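Local atomic coordinates of glucoamylase (Thermoanaerobacterium thermosaccharolyticum, PDB entry 1LF9), a protein that hydrolyses terminal 1,4-linked alpha-D-glucose units one after another from the non-reducing ends of glucan chains, releasing beta-D-glucose. Residues 28-33 / 329-334; 71-76 / 154-159; 529-534 / 576-581. All blocks are in the same frame, centred on the assembly; numbering follows the deposited sequence.

Interaction 1: 28-33 / 329-334; sequences EEDTWA and QRDDNT
Trp-32 turns its indole to the 329-334 loop and grips it by one straight bond: NE1 donates to Asp-332 O at 3.2 Å, 166° at the hydrogen, with the acceptor in the ring plane. CG is anti to the carbonyl carbon of Trp-32 (chi1 -76°), which lays the ring along the 330-332 backbone, so that Asp-331 CB sits over one face while NE1 reaches past it to the next carbonyl. A backbone bond from Asp-331 N to Asp-30 O, 3.0 Å, fastens the loops beside it. Between them, Thr-31 presses CB onto Gln-329 O at 3.0 Å, its methyl CG2 alongside.

The carboxylates of Asp-331 and Asp-30 have separate partners. Asp-331 CG stands between the backbone N and carbonyl carbon (chi1 54°); OD1 accepts a hydrogen bond from a water at 2.8 Å, and OD2, whose position is less certain, is hydrogen-bonded to Asn-229. Asp-30 OD1 receives the Thr-31 N-H at 2.7 Å from above the carboxylate plane and has Lys-73 as a second partner, while OD2 is bonded to His-158.

At the exposed end, Arg-330 bends at chi2 and chi3, bringing its guanidinium between two acids. Glu-29 OE1 lies over one face and Asp-332 OD2 over the other; the salt bridges, Glu-29 OE2 to Arg-330 NE at 3.4 Å and Arg-330 NH1 to Asp-332 OD2 at 3.1 Å, rest on charge without a directed N-H.

The contact joins the N-terminal domain to the catalytic domain of this family 15 enzyme: 28-33 runs between strands 14-17 and 39-41 and rests on strands 58-63 and 70-80. The partner segment, 329-334, belongs to the loop between helices 296-306 and 342-355.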
loop_
_atom_site.group_PDB
_atom_site.type_symbol
_atom_site.label_atom_id
_atom_site.label_comp_id
_atom_site.label_asym_id
_atom_site.label_seq_id
_atom_site.Cartn_x
_atom_site.Cartn_y
_atom_site.Cartn_z
ATOM N N GLU A 28 6.128 -19.081 -20.378
ATOM C CA GLU A 28 7.027 -17.930 -20.304
ATOM C C GLU A 28 6.996 -17.266 -18.933
ATOM O O GLU A 28 6.037 -17.422 -18.183
ATOM C CB GLU A 28 6.637 -16.889 -21.351
ATOM C CG GLU A 28 6.629 -17.398 -22.781
ATOM C CD GLU A 28 8.007 -17.794 -23.259
ATOM O OE1 GLU A 28 8.922 -16.947 -23.190
ATOM O OE2 GLU A 28 8.178 -18.949 -23.708
ATOM N N GLU A 29 8.050 -16.519 -18.617
ATOM C CA GLU A 29 8.135 -15.806 -17.347
ATOM C C GLU A 29 7.076 -14.711 -17.296
ATOM O O GLU A 29 6.831 -14.021 -18.288
ATOM C CB GLU A 29 9.513 -15.172 -17.168
ATOM C CG GLU A 29 10.617 -16.160 -16.828
ATOM C CD GLU A 29 11.959 -15.477 -16.605
ATOM O OE1 GLU A 29 12.928 -16.176 -16.233
ATOM O OE2 GLU A 29 12.042 -14.243 -16.803
ATOM N N ASP A 30 6.453 -14.555 -16.131
ATOM C CA ASP A 30 5.410 -13.553 -15.933
ATOM C C ASP A 30 5.912 -12.450 -14.995
ATOM O O ASP A 30 7.075 -12.436 -14.587
ATOM C CB ASP A 30 4.167 -14.218 -15.332
ATOM C CG ASP A 30 2.877 -13.518 -15.712
ATOM O OD1 ASP A 30 2.921 -12.362 -16.195
ATOM O OD2 ASP A 30 1.809 -14.135 -15.516
ATOM N N THR A 31 5.025 -11.527 -14.652
ATOM C CA THR A 31 5.367 -10.420 -13.768
ATOM C C THR A 31 4.215 -10.217 -12.803
ATOM O O THR A 31 3.266 -11.001 -12.780
ATOM C CB THR A 31 5.526 -9.107 -14.544
ATOM O OG1 THR A 31 4.270 -8.764 -15.139
ATOM C CG2 THR A 31 6.567 -9.244 -15.633
ATOM N N TRP A 32 4.302 -9.171 -11.991
ATOM C CA TRP A 32 3.212 -8.876 -11.083
ATOM C C TRP A 32 2.364 -7.816 -11.776
ATOM O O TRP A 32 2.629 -7.465 -12.932
ATOM C CB TRP A 32 3.737 -8.388 -9.735
ATOM C CG TRP A 32 4.282 -9.511 -8.907
ATOM C CD1 TRP A 32 5.592 -9.828 -8.712
ATOM C CD2 TRP A 32 3.518 -10.503 -8.206
ATOM N NE1 TRP A 32 5.695 -10.959 -7.930
ATOM C CE2 TRP A 32 4.436 -11.392 -7.607
ATOM C CE3 TRP A 32 2.144 -10.727 -8.029
ATOM C CZ2 TRP A 32 4.030 -12.488 -6.841
ATOM C CZ3 TRP A 32 1.736 -11.820 -7.267
ATOM C CH2 TRP A 32 2.681 -12.687 -6.682
ATOM N N ALA A 33 1.346 -7.312 -11.091
ATOM C CA ALA A 33 0.479 -6.308 -11.700
ATOM C C ALA A 33 0.938 -4.867 -11.491
ATOM O O ALA A 33 1.845 -4.584 -10.706
ATOM C CB ALA A 33 -0.955 -6.476 -11.182
ATOM N N GLN A 329 8.478 -6.289 -12.867
ATOM C CA GLN A 329 9.328 -7.173 -12.065
ATOM C C GLN A 329 8.936 -8.634 -12.318
ATOM O O GLN A 329 7.756 -8.934 -12.489
ATOM C CB GLN A 329 9.158 -6.862 -10.568
ATOM C CG GLN A 329 9.025 -5.379 -10.214
ATOM C CD GLN A 329 10.245 -4.551 -10.600
ATOM O OE1 GLN A 329 11.366 -4.830 -10.160
ATOM N NE2 GLN A 329 10.030 -3.522 -11.423
ATOM N N ARG A 330 9.912 -9.540 -12.348
ATOM C CA ARG A 330 9.598 -10.952 -12.559
ATOM C C ARG A 330 8.728 -11.424 -11.398
ATOM O O ARG A 330 8.891 -10.969 -10.264
ATOM C CB ARG A 330 10.876 -11.806 -12.643
ATOM C CG ARG A 330 10.619 -13.326 -12.530
ATOM C CD ARG A 330 11.404 -14.190 -13.525
ATOM N NE ARG A 330 12.850 -13.957 -13.541
ATOM C CZ ARG A 330 13.749 -14.671 -12.865
ATOM N NH1 ARG A 330 13.371 -15.682 -12.098
ATOM N NH2 ARG A 330 15.040 -14.374 -12.967
ATOM N N ASP A 331 7.803 -12.332 -11.683
ATOM C CA ASP A 331 6.896 -12.850 -10.667
ATOM C C ASP A 331 7.545 -13.665 -9.545
ATOM O O ASP A 331 6.933 -14.592 -9.017
ATOM C CB ASP A 331 5.802 -13.695 -11.323
ATOM C CG ASP A 331 6.362 -14.796 -12.206
ATOM O OD1 ASP A 331 7.509 -15.236 -11.969
ATOM O OD2 ASP A 331 5.647 -15.228 -13.130
ATOM N N ASP A 332 8.777 -13.328 -9.180
ATOM C CA ASP A 332 9.451 -14.038 -8.096
ATOM C C ASP A 332 8.863 -13.587 -6.770
ATOM O O ASP A 332 8.076 -12.634 -6.713
ATOM C CB ASP A 332 10.954 -13.744 -8.073
ATOM C CG ASP A 332 11.688 -14.352 -9.244
ATOM O OD1 ASP A 332 11.528 -15.568 -9.486
ATOM O OD2 ASP A 332 12.439 -13.613 -9.915
ATOM N N ASN A 333 9.259 -14.272 -5.702
ATOM C CA ASN A 333 8.793 -13.946 -4.362
ATOM C C ASN A 333 9.354 -12.593 -3.944
ATOM O O ASN A 333 10.566 -12.423 -3.821
ATOM C CB ASN A 333 9.255 -15.012 -3.367
ATOM C CG ASN A 333 8.971 -14.626 -1.930
ATOM O OD1 ASN A 333 7.823 -14.645 -1.480
ATOM N ND2 ASN A 333 10.016 -14.254 -1.203
ATOM N N THR A 334 8.469 -11.626 -3.747
ATOM C CA THR A 334 8.881 -10.294 -3.331
ATOM C C THR A 334 7.919 -9.825 -2.262
ATOM O O THR A 334 6.760 -10.241 -2.235
ATOM C CB THR A 334 8.847 -9.274 -4.495
ATOM O OG1 THR A 334 9.772 -9.670 -5.516
ATOM C CG2 THR A 334 9.241 -7.896 -4.001
HETATM O O HOH W 1 8.197 -16.844 -14.217
#

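Interaction 2: 71-76 / 154-159; sequences DVKEIK and AYDPHI
Asp-71 meets Ile-159 and His-158 where two antiparallel strands end their pairing. Its carbonyl O accepts His-158 N at 2.8 Å, the donor standing well above the carbonyl plane, and its CA lends a C-H to His-158 O. The side chain, with CG anti to the carbonyl carbon (chi1 -55°), carries OD2 past Ile-159 to the backbone N of Lys-160, its strongest partner.

Toward the other end, where both strands run on, Ala-154 forms a hydrogen-bonded pair with Lys-76, Ala-154 N to Lys-76 O at 2.8 Å and Lys-76 N to Ala-154 O at 3.2 Å; the lysine chain runs on to Asp-88.

Asp-156 lies in the middle, opposite both Lys-73 and Glu-74, the defining feature of a classic beta bulge. Its N donates almost straight to Glu-74 O at 2.9 Å, and its O receives Lys-73 N nearly in line with the C=O. Its carboxylate, CG anti to the backbone N (chi1 -170°), crosses the Lys-73 chain at a slant, OD1 3.2 Å from Lys-73 CD; one water ties Asp-156 OD1 to Lys-73 NZ and Glu-74 OE1. Lys-73 CB sits squarely over the His-158 ring, 3.6 Å from its centroid, a CH-pi contact.

The two sheet faces thus differ in chemistry. Val-72, Ile-75 and Tyr-155 close together and pack on strand 243-251, as expected inside a beta-sandwich. Glu-74 and Asp-156 lie on the opposite face and, with Lys-73 at the bulge, make a charged group bridged by one water, in which the lysine, shared with Asp-30, would probably offset the gathered acids.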
loop_
_atom_site.group_PDB
_atom_site.type_symbol
_atom_site.label_atom_id
_atom_site.label_comp_id
_atom_site.label_asym_id
_atom_site.label_seq_id
_atom_site.Cartn_x
_atom_site.Cartn_y
_atom_site.Cartn_z
ATOM N N ASP A 71 -1.596 -14.350 -4.189
ATOM C CA ASP A 71 -1.795 -15.617 -4.865
ATOM C C ASP A 71 -2.265 -15.448 -6.285
ATOM O O ASP A 71 -2.382 -16.425 -7.021
ATOM C CB ASP A 71 -2.828 -16.449 -4.112
ATOM C CG ASP A 71 -2.463 -16.648 -2.668
ATOM O OD1 ASP A 71 -3.255 -16.230 -1.799
ATOM O OD2 ASP A 71 -1.383 -17.221 -2.404
ATOM N N VAL A 72 -2.536 -14.211 -6.672
ATOM C CA VAL A 72 -3.032 -13.955 -8.015
ATOM C C VAL A 72 -2.423 -12.705 -8.625
ATOM O O VAL A 72 -2.075 -11.756 -7.919
ATOM C CB VAL A 72 -4.572 -13.785 -8.005
ATOM C CG1 VAL A 72 -5.088 -13.607 -9.415
ATOM C CG2 VAL A 72 -5.225 -14.982 -7.339
ATOM N N LYS A 73 -2.290 -12.710 -9.944
ATOM C CA LYS A 73 -1.750 -11.560 -10.645
ATOM C C LYS A 73 -2.904 -10.781 -11.265
ATOM O O LYS A 73 -3.038 -9.578 -11.050
ATOM C CB LYS A 73 -0.798 -11.984 -11.762
ATOM C CG LYS A 73 -0.285 -10.789 -12.550
ATOM C CD LYS A 73 0.144 -11.149 -13.954
ATOM C CE LYS A 73 0.517 -9.890 -14.741
ATOM N NZ LYS A 73 0.872 -10.182 -16.159
ATOM N N GLU A 74 -3.726 -11.491 -12.036
ATOM C CA GLU A 74 -4.870 -10.913 -12.733
ATOM C C GLU A 74 -6.045 -11.875 -12.879
ATOM O O GLU A 74 -5.911 -13.099 -12.767
ATOM C CB GLU A 74 -4.524 -10.546 -14.171
ATOM C CG GLU A 74 -3.519 -9.480 -14.427
ATOM C CD GLU A 74 -3.465 -9.180 -15.905
ATOM O OE1 GLU A 74 -3.291 -10.139 -16.690
ATOM O OE2 GLU A 74 -3.613 -7.999 -16.286
ATOM N N ILE A 75 -7.184 -11.273 -13.199
ATOM C CA ILE A 75 -8.439 -11.949 -13.481
ATOM C C ILE A 75 -9.101 -10.922 -14.386
ATOM O O ILE A 75 -9.722 -9.979 -13.907
ATOM C CB ILE A 75 -9.306 -12.169 -12.225
ATOM C CG1 ILE A 75 -8.660 -13.210 -11.313
ATOM C CG2 ILE A 75 -10.681 -12.668 -12.641
ATOM C CD1 ILE A 75 -9.428 -13.474 -10.035
ATOM N N LYS A 76 -8.931 -11.093 -15.695
ATOM C CA LYS A 76 -9.476 -10.155 -16.674
ATOM C C LYS A 76 -10.283 -10.833 -17.783
ATOM O O LYS A 76 -10.255 -12.053 -17.934
ATOM C CB LYS A 76 -8.336 -9.359 -17.307
ATOM C CG LYS A 76 -7.314 -10.241 -18.021
ATOM C CD LYS A 76 -6.283 -9.433 -18.787
ATOM C CE LYS A 76 -5.305 -10.348 -19.512
ATOM N NZ LYS A 76 -4.191 -9.594 -20.153
ATOM N N ALA A 154 -9.706 -14.834 -18.206
ATOM C CA ALA A 154 -8.321 -15.283 -18.076
ATOM C C ALA A 154 -7.808 -15.075 -16.655
ATOM O O ALA A 154 -7.576 -13.946 -16.222
ATOM C CB ALA A 154 -7.437 -14.540 -19.070
ATOM N N TYR A 155 -7.646 -16.180 -15.936
ATOM C CA TYR A 155 -7.152 -16.164 -14.563
ATOM C C TYR A 155 -5.655 -16.470 -14.578
ATOM O O TYR A 155 -5.226 -17.498 -15.107
ATOM C CB TYR A 155 -7.915 -17.202 -13.727
ATOM C CG TYR A 155 -7.349 -17.495 -12.347
ATOM C CD1 TYR A 155 -7.157 -16.477 -11.408
ATOM C CD2 TYR A 155 -7.053 -18.803 -11.964
ATOM C CE1 TYR A 155 -6.685 -16.763 -10.119
ATOM C CE2 TYR A 155 -6.583 -19.098 -10.683
ATOM C CZ TYR A 155 -6.401 -18.078 -9.765
ATOM O OH TYR A 155 -5.934 -18.378 -8.501
ATOM N N ASP A 156 -4.867 -15.561 -14.008
ATOM C CA ASP A 156 -3.415 -15.709 -13.950
ATOM C C ASP A 156 -3.012 -15.886 -12.491
ATOM O O ASP A 156 -2.874 -14.912 -11.747
ATOM C CB ASP A 156 -2.744 -14.469 -14.549
ATOM C CG ASP A 156 -1.244 -14.642 -14.742
ATOM O OD1 ASP A 156 -0.662 -13.852 -15.522
ATOM O OD2 ASP A 156 -0.649 -15.556 -14.120
ATOM N N PRO A 157 -2.844 -17.142 -12.058
ATOM C CA PRO A 157 -2.462 -17.445 -10.680
ATOM C C PRO A 157 -0.971 -17.290 -10.388
ATOM O O PRO A 157 -0.122 -17.563 -11.238
ATOM C CB PRO A 157 -2.941 -18.880 -10.507
ATOM C CG PRO A 157 -2.706 -19.459 -11.869
ATOM C CD PRO A 157 -3.226 -18.370 -12.780
ATOM N N HIS A 158 -0.674 -16.831 -9.178
ATOM C CA HIS A 158 0.692 -16.637 -8.688
ATOM C C HIS A 158 0.626 -17.013 -7.206
ATOM O O HIS A 158 0.937 -16.206 -6.319
ATOM C CB HIS A 158 1.127 -15.171 -8.828
ATOM C CG HIS A 158 1.522 -14.775 -10.220
ATOM N ND1 HIS A 158 2.317 -13.677 -10.482
ATOM C CD2 HIS A 158 1.219 -15.312 -11.427
ATOM C CE1 HIS A 158 2.486 -13.557 -11.787
ATOM N NE2 HIS A 158 1.830 -14.536 -12.384
ATOM N N ILE A 159 0.204 -18.249 -6.957
ATOM C CA ILE A 159 0.037 -18.763 -5.604
ATOM C C ILE A 159 1.289 -18.712 -4.733
ATOM O O ILE A 159 2.379 -19.131 -5.138
ATOM C CB ILE A 159 -0.531 -20.199 -5.648
ATOM C CG1 ILE A 159 -1.874 -20.178 -6.384
ATOM C CG2 ILE A 159 -0.706 -20.750 -4.231
ATOM C CD1 ILE A 159 -2.506 -21.529 -6.565
HETATM O O HOH W 2 -0.991 -11.619 -17.713
#

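Interaction 3: 529-534 / 576-581; sequences KEIVDP and YNHDGY. With AC1 (4,6-dideoxy-4-{[(1S,4R,5S,6S)-4,5,6-trihydroxy-3-(hydroxymethyl)cyclohex-2-en-1-yl]amino}-alpha-D-glucopyranose), chain C.
Asn-577 OD1 takes the Val-532 N-H, the hydrogen bond between the two loops: 3.1 Å, in the carbonyl plane and on a lone pair, though bent to 144° at the hydrogen. Chi1 of Asn-577, 17°, is nearly eclipsed, a strained setting that puts the amide across the backbone of 530-532. Within 576-581, Tyr-576 to Asp-579 form a type II turn with His-578 at positive phi, and Asp-579 OD1 accepts Tyr-581 N at 3.0 Å, an Asx turn that fixes the chain leading to the tyrosine.

The apolar contacts are those of Ile-531: CG2 lies 3.9 Å from Tyr-576 CB, and the isoleucine's CD1 meets His-578 CD2 at the imidazole edge, 3.8 Å away. Two weaker kinds join them. Val-532 CG2 touches Asn-577 ND2 at 3.3 Å, a methyl against a polar group, and Val-532 O receives a C-H from Tyr-576 CA.

The ligand is met by stacking. The Tyr-581 ring spreads beneath the dideoxyglucose ring of the acarbose-like AC1, whose C2 stands 3.6 Å above the ring plane over its centre; the phenol OH is hydrogen-bonded to Tyr-337. Replacing the ring by an alanine would probably leave this sugar without its aromatic platform and the Tyr-337 hydroxyl without its mate.

Both loops belong to the helical catalytic domain, an (alpha/alpha)6 barrel in family 15. Val-532 and Asn-577 pack on helix 550-562, Ile-531 and Tyr-576 on strand 516-519; the 529-534 loop leads into helix 538-541, whereas the loop holding 576-581 follows strand 570-573.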
loop_
_atom_site.group_PDB
_atom_site.type_symbol
_atom_site.label_atom_id
_atom_site.label_comp_id
_atom_site.label_asym_id
_atom_site.label_seq_id
_atom_site.Cartn_x
_atom_site.Cartn_y
_atom_site.Cartn_z
ATOM N N LYS A 529 26.364 19.355 1.767
ATOM C CA LYS A 529 25.753 20.678 1.805
ATOM C C LYS A 529 24.908 21.004 0.582
ATOM O O LYS A 529 24.189 22.005 0.577
ATOM C CB LYS A 529 26.826 21.751 1.981
ATOM C CG LYS A 529 27.564 21.677 3.308
ATOM C CD LYS A 529 28.560 22.833 3.448
ATOM C CE LYS A 529 30.000 22.361 3.323
ATOM N NZ LYS A 529 30.297 21.645 2.056
ATOM N N GLU A 530 24.987 20.163 -0.447
ATOM C CA GLU A 530 24.216 20.373 -1.672
ATOM C C GLU A 530 22.818 19.763 -1.591
ATOM O O GLU A 530 21.931 20.119 -2.372
ATOM C CB GLU A 530 24.912 19.728 -2.879
ATOM C CG GLU A 530 26.265 20.288 -3.292
ATOM C CD GLU A 530 26.741 19.694 -4.617
ATOM O OE1 GLU A 530 26.119 19.985 -5.662
ATOM O OE2 GLU A 530 27.722 18.920 -4.618
ATOM N N ILE A 531 22.620 18.841 -0.656
ATOM C CA ILE A 531 21.343 18.143 -0.556
ATOM C C ILE A 531 20.390 18.586 0.544
ATOM O O ILE A 531 20.725 18.551 1.731
ATOM C CB ILE A 531 21.578 16.631 -0.402
ATOM C CG1 ILE A 531 22.666 16.174 -1.383
ATOM C CG2 ILE A 531 20.283 15.874 -0.664
ATOM C CD1 ILE A 531 22.330 16.416 -2.851
ATOM N N VAL A 532 19.195 19.004 0.131
ATOM C CA VAL A 532 18.164 19.425 1.060
ATOM C C VAL A 532 17.025 18.420 0.999
ATOM O O VAL A 532 16.853 17.719 0.003
ATOM C CB VAL A 532 17.659 20.841 0.747
ATOM C CG1 VAL A 532 18.755 21.845 1.081
ATOM C CG2 VAL A 532 17.226 20.944 -0.724
ATOM N N ASP A 533 16.234 18.365 2.063
ATOM C CA ASP A 533 15.159 17.378 2.173
ATOM C C ASP A 533 14.034 17.984 3.017
ATOM O O ASP A 533 14.275 18.485 4.113
ATOM C CB ASP A 533 15.759 16.142 2.863
ATOM C CG ASP A 533 14.818 14.952 2.897
ATOM O OD1 ASP A 533 13.622 15.134 3.186
ATOM O OD2 ASP A 533 15.292 13.819 2.653
ATOM N N PRO A 534 12.787 17.955 2.521
ATOM C CA PRO A 534 11.699 18.535 3.323
ATOM C C PRO A 534 11.460 17.804 4.651
ATOM O O PRO A 534 10.712 18.269 5.514
ATOM C CB PRO A 534 10.494 18.474 2.380
ATOM C CG PRO A 534 10.825 17.340 1.465
ATOM C CD PRO A 534 12.296 17.512 1.207
ATOM N N TYR A 576 14.254 14.821 -2.106
ATOM C CA TYR A 576 15.537 15.526 -2.048
ATOM C C TYR A 576 16.090 15.659 -3.463
ATOM O O TYR A 576 15.709 14.901 -4.353
ATOM C CB TYR A 576 16.540 14.773 -1.144
ATOM C CG TYR A 576 16.787 13.329 -1.531
ATOM C CD1 TYR A 576 17.726 12.994 -2.506
ATOM C CD2 TYR A 576 16.037 12.303 -0.961
ATOM C CE1 TYR A 576 17.911 11.672 -2.908
ATOM C CE2 TYR A 576 16.212 10.977 -1.358
ATOM C CZ TYR A 576 17.149 10.667 -2.332
ATOM O OH TYR A 576 17.315 9.352 -2.724
ATOM N N ASN A 577 16.980 16.622 -3.671
ATOM C CA ASN A 577 17.554 16.828 -4.989
ATOM C C ASN A 577 18.398 15.635 -5.418
ATOM O O ASN A 577 19.200 15.115 -4.636
ATOM C CB ASN A 577 18.410 18.106 -5.027
ATOM C CG ASN A 577 18.787 18.615 -3.643
ATOM O OD1 ASN A 577 19.137 17.850 -2.756
ATOM N ND2 ASN A 577 18.720 19.922 -3.462
ATOM N N HIS A 578 18.193 15.206 -6.663
ATOM C CA HIS A 578 18.916 14.091 -7.280
ATOM C C HIS A 578 18.373 12.711 -6.915
ATOM O O HIS A 578 18.999 11.686 -7.196
ATOM C CB HIS A 578 20.413 14.191 -6.958
ATOM C CG HIS A 578 21.017 15.504 -7.355
ATOM N ND1 HIS A 578 21.089 15.922 -8.667
ATOM C CD2 HIS A 578 21.505 16.524 -6.609
ATOM C CE1 HIS A 578 21.588 17.144 -8.713
ATOM N NE2 HIS A 578 21.849 17.534 -7.478
ATOM N N ASP A 579 17.194 12.689 -6.303
ATOM C CA ASP A 579 16.552 11.436 -5.929
ATOM C C ASP A 579 16.392 10.615 -7.208
ATOM O O ASP A 579 15.992 11.153 -8.237
ATOM C CB ASP A 579 15.182 11.734 -5.314
ATOM C CG ASP A 579 14.480 10.492 -4.803
ATOM O OD1 ASP A 579 15.046 9.374 -4.890
ATOM O OD2 ASP A 579 13.346 10.640 -4.301
ATOM N N GLY A 580 16.716 9.323 -7.147
ATOM C CA GLY A 580 16.589 8.480 -8.325
ATOM C C GLY A 580 15.552 7.371 -8.204
ATOM O O GLY A 580 15.401 6.549 -9.107
ATOM N N TYR A 581 14.819 7.358 -7.095
ATOM C CA TYR A 581 13.808 6.334 -6.850
ATOM C C TYR A 581 12.487 6.615 -7.582
ATOM O O TYR A 581 11.510 7.070 -6.980
ATOM C CB TYR A 581 13.572 6.224 -5.340
ATOM C CG TYR A 581 12.654 5.102 -4.925
ATOM C CD1 TYR A 581 11.487 5.363 -4.198
ATOM C CD2 TYR A 581 12.955 3.771 -5.236
ATOM C CE1 TYR A 581 10.641 4.330 -3.790
ATOM C CE2 TYR A 581 12.111 2.726 -4.832
ATOM C CZ TYR A 581 10.955 3.014 -4.108
ATOM O OH TYR A 581 10.110 2.002 -3.693
HETATM C C1 AC1 C . 14.185 1.653 -1.899
HETATM O O2 AC1 C . 15.393 3.742 -1.989
HETATM C C2 AC1 C . 14.099 3.187 -1.744
HETATM C C4A AC1 C . 8.880 4.044 3.814
HETATM C C3 AC1 C . 13.560 3.570 -0.332
HETATM O O3 AC1 C . 13.503 4.999 -0.241
HETATM C C4 AC1 C . 12.156 2.942 -0.160
HETATM N N4A AC1 C . 11.581 3.307 1.174
HETATM C C5 AC1 C . 12.308 1.351 -0.284
HETATM O O5 AC1 C . 12.892 1.015 -1.624
HETATM C C6 AC1 C . 11.000 0.598 -0.159
HETATM C C1B AC1 C . 10.258 4.008 1.045
HETATM C C2B AC1 C . 10.197 5.301 1.918
HETATM O O2B AC1 C . 11.303 6.103 1.570
HETATM C C3B AC1 C . 10.138 4.962 3.432
HETATM O O3B AC1 C . 10.075 6.142 4.195
HETATM O O4 AC1 C . 9.233 3.372 5.007
HETATM C C5B AC1 C . 8.455 3.065 2.664
HETATM C C7B AC1 C . 9.101 3.053 1.416
HETATM C C6B AC1 C . 7.297 2.104 2.913
HETATM O O6B AC1 C . 6.058 2.754 2.582
#

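Interactions 1 and 2 touch directly, their centres 11 Å apart. Asp-30 OD1 pairs with Lys-73 NZ at 3.0 Å, and this salt bridge ties the sheet to loop 28-33, which in turn meets 329-334. Asp-30 OD2 approaches Asp-156 OD1 to 2.5 Å, so close that the two carboxylates probably share a proton. Interaction 3 lies about 31 Å from interaction 1 and 38 Å from interaction 2, centre to centre. The substrate pocket lies between interactions 1 and 3: the Gln-329 side chain is about 4 Å from that of Trp-325, a probable substrate-binding residue, and that of Asp-533 about 5 Å from that of Glu-435, the likely proton acceptor. Tyr-581 stacks on AC1, which Glu-438, the likely proton donor, also binds.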